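Long-range contacts in protein GH61E (Thielavia terrestris, PDB 3EJA), which probably acts as a copper-dependent lytic polysaccharide monooxygenase that oxidatively cleaves glycosidic bonds in crystalline and amorphous polysaccharides: residues Y2-N8 with V58-P64; N51-G55 with P122-C126. All blocks are in the same frame, centred on the assembly; numbering follows the deposited sequence.

Interaction 1. Residues Y2-N8 with V58-P64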
loop_
_atom_site.group_PDB
_atom_site.type_symbol
_atom_site.label_atom_id
_atom_site.label_comp_id
_atom_site.label_asym_id
_atom_site.label_seq_id
_atom_site.Cartn_x
_atom_site.Cartn_y
_atom_site.Cartn_z
ATOM N N TYR A 2 13.482 -1.571 2.682
ATOM C CA TYR A 2 12.709 -2.530 3.455
ATOM C C TYR A 2 11.687 -3.208 2.572
ATOM O O TYR A 2 11.206 -2.633 1.591
ATOM C CB TYR A 2 12.022 -1.878 4.672
ATOM C CG TYR A 2 11.767 -0.382 4.552
ATOM C CD1 TYR A 2 12.744 0.544 4.951
ATOM C CD2 TYR A 2 10.559 0.107 4.054
ATOM C CE1 TYR A 2 12.530 1.919 4.846
ATOM C CE2 TYR A 2 10.331 1.492 3.950
ATOM C CZ TYR A 2 11.327 2.383 4.351
ATOM O OH TYR A 2 11.130 3.742 4.262
ATOM N N THR A 3 11.370 -4.443 2.935
ATOM C CA THR A 3 10.315 -5.190 2.280
ATOM C C THR A 3 9.041 -5.089 3.117
ATOM O O THR A 3 9.076 -4.661 4.284
ATOM C CB THR A 3 10.715 -6.679 2.127
ATOM O OG1 THR A 3 11.041 -7.209 3.414
ATOM C CG2 THR A 3 11.926 -6.825 1.209
ATOM N N TRP A 4 7.921 -5.490 2.521
ATOM C CA TRP A 4 6.670 -5.714 3.248
ATOM C C TRP A 4 6.326 -7.219 3.105
ATOM O O TRP A 4 5.454 -7.582 2.309
ATOM C CB TRP A 4 5.546 -4.875 2.631
ATOM C CG TRP A 4 5.552 -3.392 2.904
ATOM C CD1 TRP A 4 5.998 -2.408 2.067
ATOM C CD2 TRP A 4 5.032 -2.726 4.067
ATOM N NE1 TRP A 4 5.806 -1.172 2.642
ATOM C CE2 TRP A 4 5.209 -1.336 3.865
ATOM C CE3 TRP A 4 4.440 -3.167 5.260
ATOM C CZ2 TRP A 4 4.814 -0.381 4.814
ATOM C CZ3 TRP A 4 4.041 -2.218 6.203
ATOM C CH2 TRP A 4 4.239 -0.839 5.974
ATOM N N PRO A 5 7.045 -8.099 3.840
ATOM C CA PRO A 5 7.024 -9.534 3.503
ATOM C C PRO A 5 5.891 -10.390 4.107
ATOM O O PRO A 5 5.654 -11.501 3.622
ATOM C CB PRO A 5 8.374 -10.022 4.030
ATOM C CG PRO A 5 8.625 -9.161 5.262
ATOM C CD PRO A 5 7.951 -7.813 4.975
ATOM N N ARG A 6 5.214 -9.892 5.143
ATOM C CA ARG A 6 4.316 -10.728 5.951
ATOM C C ARG A 6 3.059 -10.018 6.430
ATOM O O ARG A 6 3.068 -8.805 6.686
ATOM C CB ARG A 6 5.044 -11.225 7.214
ATOM C CG ARG A 6 6.236 -12.128 6.998
ATOM C CD ARG A 6 6.952 -12.456 8.317
ATOM N NE ARG A 6 7.768 -11.346 8.806
ATOM C CZ ARG A 6 7.592 -10.719 9.969
ATOM N NH1 ARG A 6 6.628 -11.086 10.806
ATOM N NH2 ARG A 6 8.393 -9.713 10.300
ATOM N N VAL A 7 1.995 -10.797 6.599
ATOM C CA VAL A 7 0.778 -10.329 7.263
ATOM C C VAL A 7 0.464 -11.235 8.453
ATOM O O VAL A 7 0.761 -12.441 8.415
ATOM C CB VAL A 7 -0.445 -10.236 6.306
ATOM C CG1 VAL A 7 -0.344 -8.984 5.433
ATOM C CG2 VAL A 7 -0.593 -11.506 5.455
ATOM N N ASN A 8 -0.119 -10.645 9.494
ATOM C CA ASN A 8 -0.414 -11.349 10.754
ATOM C C ASN A 8 0.720 -12.275 11.219
ATOM O O ASN A 8 1.862 -11.830 11.375
ATOM C CB ASN A 8 -1.760 -12.090 10.670
ATOM C CG ASN A 8 -2.942 -11.141 10.660
ATOM O OD1 ASN A 8 -2.772 -9.930 10.527
ATOM N ND2 ASN A 8 -4.145 -11.683 10.796
ATOM N N VAL A 58 -5.883 -6.217 10.105
ATOM C CA VAL A 58 -4.801 -7.045 9.594
ATOM C C VAL A 58 -3.476 -6.357 9.934
ATOM O O VAL A 58 -3.338 -5.149 9.753
ATOM C CB VAL A 58 -4.924 -7.287 8.063
ATOM C CG1 VAL A 58 -3.636 -7.885 7.498
ATOM C CG2 VAL A 58 -6.125 -8.188 7.752
ATOM N N THR A 59 -2.519 -7.123 10.451
ATOM C CA THR A 59 -1.189 -6.585 10.721
ATOM C C THR A 59 -0.310 -6.789 9.495
ATOM O O THR A 59 -0.114 -7.925 9.045
ATOM C CB THR A 59 -0.555 -7.247 11.975
ATOM O OG1 THR A 59 -1.350 -6.923 13.125
ATOM C CG2 THR A 59 0.866 -6.751 12.194
ATOM N N TYR A 60 0.193 -5.691 8.933
ATOM C CA TYR A 60 1.146 -5.777 7.829
ATOM C C TYR A 60 2.530 -5.452 8.372
ATOM O O TYR A 60 2.716 -4.438 9.064
ATOM C CB TYR A 60 0.767 -4.827 6.681
ATOM C CG TYR A 60 0.882 -5.430 5.276
ATOM C CD1 TYR A 60 2.076 -5.986 4.821
ATOM C CD2 TYR A 60 -0.211 -5.414 4.403
ATOM C CE1 TYR A 60 2.183 -6.528 3.530
ATOM C CE2 TYR A 60 -0.122 -5.959 3.107
ATOM C CZ TYR A 60 1.080 -6.499 2.678
ATOM O OH TYR A 60 1.172 -7.019 1.406
ATOM N N TRP A 61 3.489 -6.327 8.084
ATOM C CA TRP A 61 4.839 -6.202 8.634
ATOM C C TRP A 61 5.799 -5.648 7.598
ATOM O O TRP A 61 5.778 -6.069 6.441
ATOM C CB TRP A 61 5.359 -7.558 9.133
ATOM C CG TRP A 61 4.627 -8.102 10.318
ATOM C CD1 TRP A 61 3.543 -8.935 10.305
ATOM C CD2 TRP A 61 4.929 -7.857 11.703
ATOM N NE1 TRP A 61 3.152 -9.228 11.591
ATOM C CE2 TRP A 61 3.983 -8.581 12.468
ATOM C CE3 TRP A 61 5.912 -7.104 12.369
ATOM C CZ2 TRP A 61 3.979 -8.563 13.875
ATOM C CZ3 TRP A 61 5.912 -7.093 13.770
ATOM C CH2 TRP A 61 4.947 -7.813 14.502
ATOM N N ALA A 62 6.632 -4.700 8.023
ATOM C CA ALA A 62 7.759 -4.236 7.217
ATOM C C ALA A 62 9.053 -4.799 7.800
ATOM O O ALA A 62 9.145 -5.029 9.015
ATOM C CB ALA A 62 7.797 -2.712 7.182
ATOM N N ASN A 63 10.041 -5.028 6.940
ATOM C CA ASN A 63 11.307 -5.620 7.366
ATOM C C ASN A 63 12.525 -4.927 6.760
ATOM O O ASN A 63 12.658 -4.886 5.534
ATOM C CB ASN A 63 11.330 -7.121 7.064
ATOM C CG ASN A 63 12.536 -7.810 7.659
ATOM O OD1 ASN A 63 13.673 -7.542 7.273
ATOM N ND2 ASN A 63 12.296 -8.690 8.614
ATOM N N PRO A 64 13.444 -4.424 7.619
ATOM C CA PRO A 64 13.474 -4.587 9.091
ATOM C C PRO A 64 12.443 -3.729 9.842
ATOM O O PRO A 64 11.913 -4.155 10.872
ATOM C CB PRO A 64 14.902 -4.148 9.452
ATOM C CG PRO A 64 15.248 -3.140 8.420
ATOM C CD PRO A 64 14.592 -3.630 7.137
#
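Two antiparallel strands are laced together here in spite of a kink at Pro5. Thr3 and Asn63 form a reciprocal backbone pair (Thr3 N to Asn63 O 2.9 Å, Asn63 N to Thr3 O 2.8 Å). Past the proline the register slips by one residue, and pairing resumes with Trp61 N to Arg6 O at 2.9 Å and Asn8 N to Thr59 O at 2.8 Å. On one face a knob meets a flat ring: the Val7 CG1 methyl makes a CH-pi contact over Tyr60, 3.6 Å from the ring centroid. Where the strands slip, Ala62 CB makes another, 3.9 Å from the centroid of the six-membered ring of Trp4. On the other face the Arg6 guanidinium lies flat on the Trp61 indole, a cation-pi stack with CZ 4.4 Å from the five-membered ring centroid. Tyr2 leads away to Gln138 and His68, so this strand pair, part of the AA9 beta-sandwich, runs up to the site where His1, His68 and Tyr153 hold a magnesium ion, probably the enzyme's copper site.

Interaction 2. Residues N51-G55 with P122-C126. With NAG (2-acetamido-2-deoxy-beta-D-glucopyranose), chain E.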
loop_
_atom_site.group_PDB
_atom_site.type_symbol
_atom_site.label_atom_id
_atom_site.label_comp_id
_atom_site.label_asym_id
_atom_site.label_seq_id
_atom_site.Cartn_x
_atom_site.Cartn_y
_atom_site.Cartn_z
ATOM N N ASN A 51 -7.326 -15.508 5.940
ATOM C CA ASN A 51 -8.731 -15.341 6.310
ATOM C C ASN A 51 -8.886 -14.245 7.350
ATOM O O ASN A 51 -8.180 -14.231 8.360
ATOM C CB ASN A 51 -9.317 -16.642 6.867
ATOM C CG ASN A 51 -9.335 -17.770 5.849
ATOM O OD1 ASN A 51 -9.166 -17.551 4.643
ATOM N ND2 ASN A 51 -9.548 -18.996 6.341
ATOM N N THR A 52 -9.811 -13.328 7.095
ATOM C CA THR A 52 -10.104 -12.253 8.029
ATOM C C THR A 52 -11.554 -11.793 7.855
ATOM O O THR A 52 -12.187 -12.095 6.848
ATOM C CB THR A 52 -9.099 -11.076 7.882
ATOM O OG1 THR A 52 -9.097 -10.288 9.081
ATOM C CG2 THR A 52 -9.423 -10.203 6.655
ATOM N N THR A 53 -12.085 -11.087 8.844
ATOM C CA THR A 53 -13.459 -10.604 8.758
ATOM C C THR A 53 -13.474 -9.111 8.491
ATOM O O THR A 53 -12.548 -8.396 8.884
ATOM C CB THR A 53 -14.267 -10.899 10.046
ATOM O OG1 THR A 53 -13.718 -10.152 11.143
ATOM C CG2 THR A 53 -14.240 -12.397 10.368
ATOM N N ALA A 54 -14.526 -8.648 7.817
ATOM C CA ALA A 54 -14.744 -7.221 7.631
ATOM C C ALA A 54 -14.907 -6.584 9.011
ATOM O O ALA A 54 -15.647 -7.098 9.853
ATOM C CB ALA A 54 -15.970 -6.978 6.775
ATOM N N GLY A 55 -14.182 -5.497 9.251
ATOM C CA GLY A 55 -14.192 -4.837 10.552
ATOM C C GLY A 55 -13.019 -5.218 11.442
ATOM O O GLY A 55 -12.795 -4.595 12.478
ATOM N N PRO A 122 -6.991 -1.310 9.144
ATOM C CA PRO A 122 -8.418 -1.504 9.388
ATOM C C PRO A 122 -9.118 -2.025 8.131
ATOM O O PRO A 122 -9.087 -1.377 7.080
ATOM C CB PRO A 122 -8.906 -0.092 9.741
ATOM C CG PRO A 122 -7.976 0.827 8.952
ATOM C CD PRO A 122 -6.638 0.116 8.953
ATOM N N ILE A 123 -9.713 -3.207 8.226
ATOM C CA ILE A 123 -10.545 -3.705 7.138
ATOM C C ILE A 123 -11.937 -3.115 7.345
ATOM O O ILE A 123 -12.569 -3.396 8.371
ATOM C CB ILE A 123 -10.597 -5.260 7.094
ATOM C CG1 ILE A 123 -9.186 -5.866 7.136
ATOM C CG2 ILE A 123 -11.387 -5.742 5.879
ATOM C CD1 ILE A 123 -8.259 -5.490 5.951
ATOM N N PRO A 124 -12.412 -2.286 6.387
ATOM C CA PRO A 124 -13.705 -1.618 6.574
ATOM C C PRO A 124 -14.822 -2.639 6.807
ATOM O O PRO A 124 -14.837 -3.686 6.159
ATOM C CB PRO A 124 -13.910 -0.859 5.257
ATOM C CG PRO A 124 -12.543 -0.671 4.707
ATOM C CD PRO A 124 -11.790 -1.918 5.099
ATOM N N PRO A 125 -15.727 -2.358 7.768
ATOM C CA PRO A 125 -16.810 -3.292 8.090
ATOM C C PRO A 125 -17.891 -3.417 6.999
ATOM O O PRO A 125 -18.539 -4.465 6.889
ATOM C CB PRO A 125 -17.401 -2.704 9.379
ATOM C CG PRO A 125 -17.090 -1.259 9.322
ATOM C CD PRO A 125 -15.755 -1.162 8.631
ATOM N N CYS A 126 -18.065 -2.374 6.194
ATOM C CA CYS A 126 -19.210 -2.279 5.283
ATOM C C CYS A 126 -18.968 -2.807 3.863
ATOM O O CYS A 126 -19.910 -2.908 3.077
ATOM C CB CYS A 126 -19.707 -0.832 5.217
ATOM S SG CYS A 126 -18.522 0.283 4.451
HETATM C C1 NAG E . -9.633 -20.000 5.309
HETATM C C2 NAG E . -9.317 -21.291 6.066
HETATM C C3 NAG E . -9.547 -22.530 5.202
HETATM C C4 NAG E . -10.897 -22.467 4.489
HETATM C C5 NAG E . -11.027 -21.117 3.771
HETATM C C6 NAG E . -12.315 -20.953 2.958
HETATM C C7 NAG E . -7.643 -21.052 7.810
HETATM C C8 NAG E . -6.178 -20.964 8.133
HETATM N N2 NAG E . -7.944 -21.272 6.535
HETATM O O3 NAG E . -9.468 -23.680 6.015
HETATM O O4 NAG E . -10.966 -23.537 3.574
HETATM O O5 NAG E . -10.925 -20.085 4.737
HETATM O O6 NAG E . -12.127 -19.944 1.983
HETATM O O7 NAG E . -8.498 -20.924 8.688
#
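Pro122 ends its strand without touching 51-55; its ring turns instead to Tyr99. The real contact begins at Ile123, whose side chain points toward the other segment and loses more surface to it than any other residue of this pair. Its CB lies 4.1 Å from Thr53 O, and its CG1 is 4.4 Å from the Thr52 CG2 methyl; the hydroxyl of Thr52 is engaged by Ser56. The carbonyl of Ile123 receives the one hydrogen bond between the segments, from Gly55 N to Ile123 O at 2.8 Å. Gly55 has a positive phi of 98°, and a side chain there would collide with the carbonyl oxygen of Ala54, so the turn that presents this amide calls for glycine. The CA-to-CB bond of Pro124 points away, and its side chain touches Val98 and Cys208, while the carbonyl remains close: its O is 3.5 Å from Ala54 CB. Pro125 follows with its CA 3.6 Å from Gly55 N and its O 3.6 Å from Ala54 CB, so the methyl of Ala54 rests against two successive carbonyls. Cys126 then leaves the interface and forms a disulfide with Cys208, the last residue of the chain. At the far end of 51-55, Asn51 starts an Asn-Thr-Thr glycosylation sequon, and its ND2 is bonded to NAG C1 at 1.4 Å, well clear of the proline-rich loop. With a single main-chain hydrogen bond and no charged pair, the chemistry is that of main-chain groups and close van der Waals packing, consistent with recognition by backbone shape rather than by polar side chains.

In the fold
Along the chain the segments alternate, 2-8, 51-55, 58-64 and 122-126, so the two contacts interlock in sequence although their centres lie about 18 Å apart. Interaction 1 pairs strands 3-7 and 57-63 of the three-stranded sheet, whose third strand, 118-122, leads directly into the loop used by interaction 2. Strand 50-53 belongs to the five-stranded sheet, and the short connection after it brings the chain across to strand 57-63. The contacts meet at Val58, whose CG2 is 3.9 Å from both Thr52 OG1 and Ile123 CD1. Interaction 1 builds one sheet internally and extends towards the metal site; interaction 2 ties edge strand 50-53 to the loop after strand 118-122, away from it, beside the C-terminal disulfide.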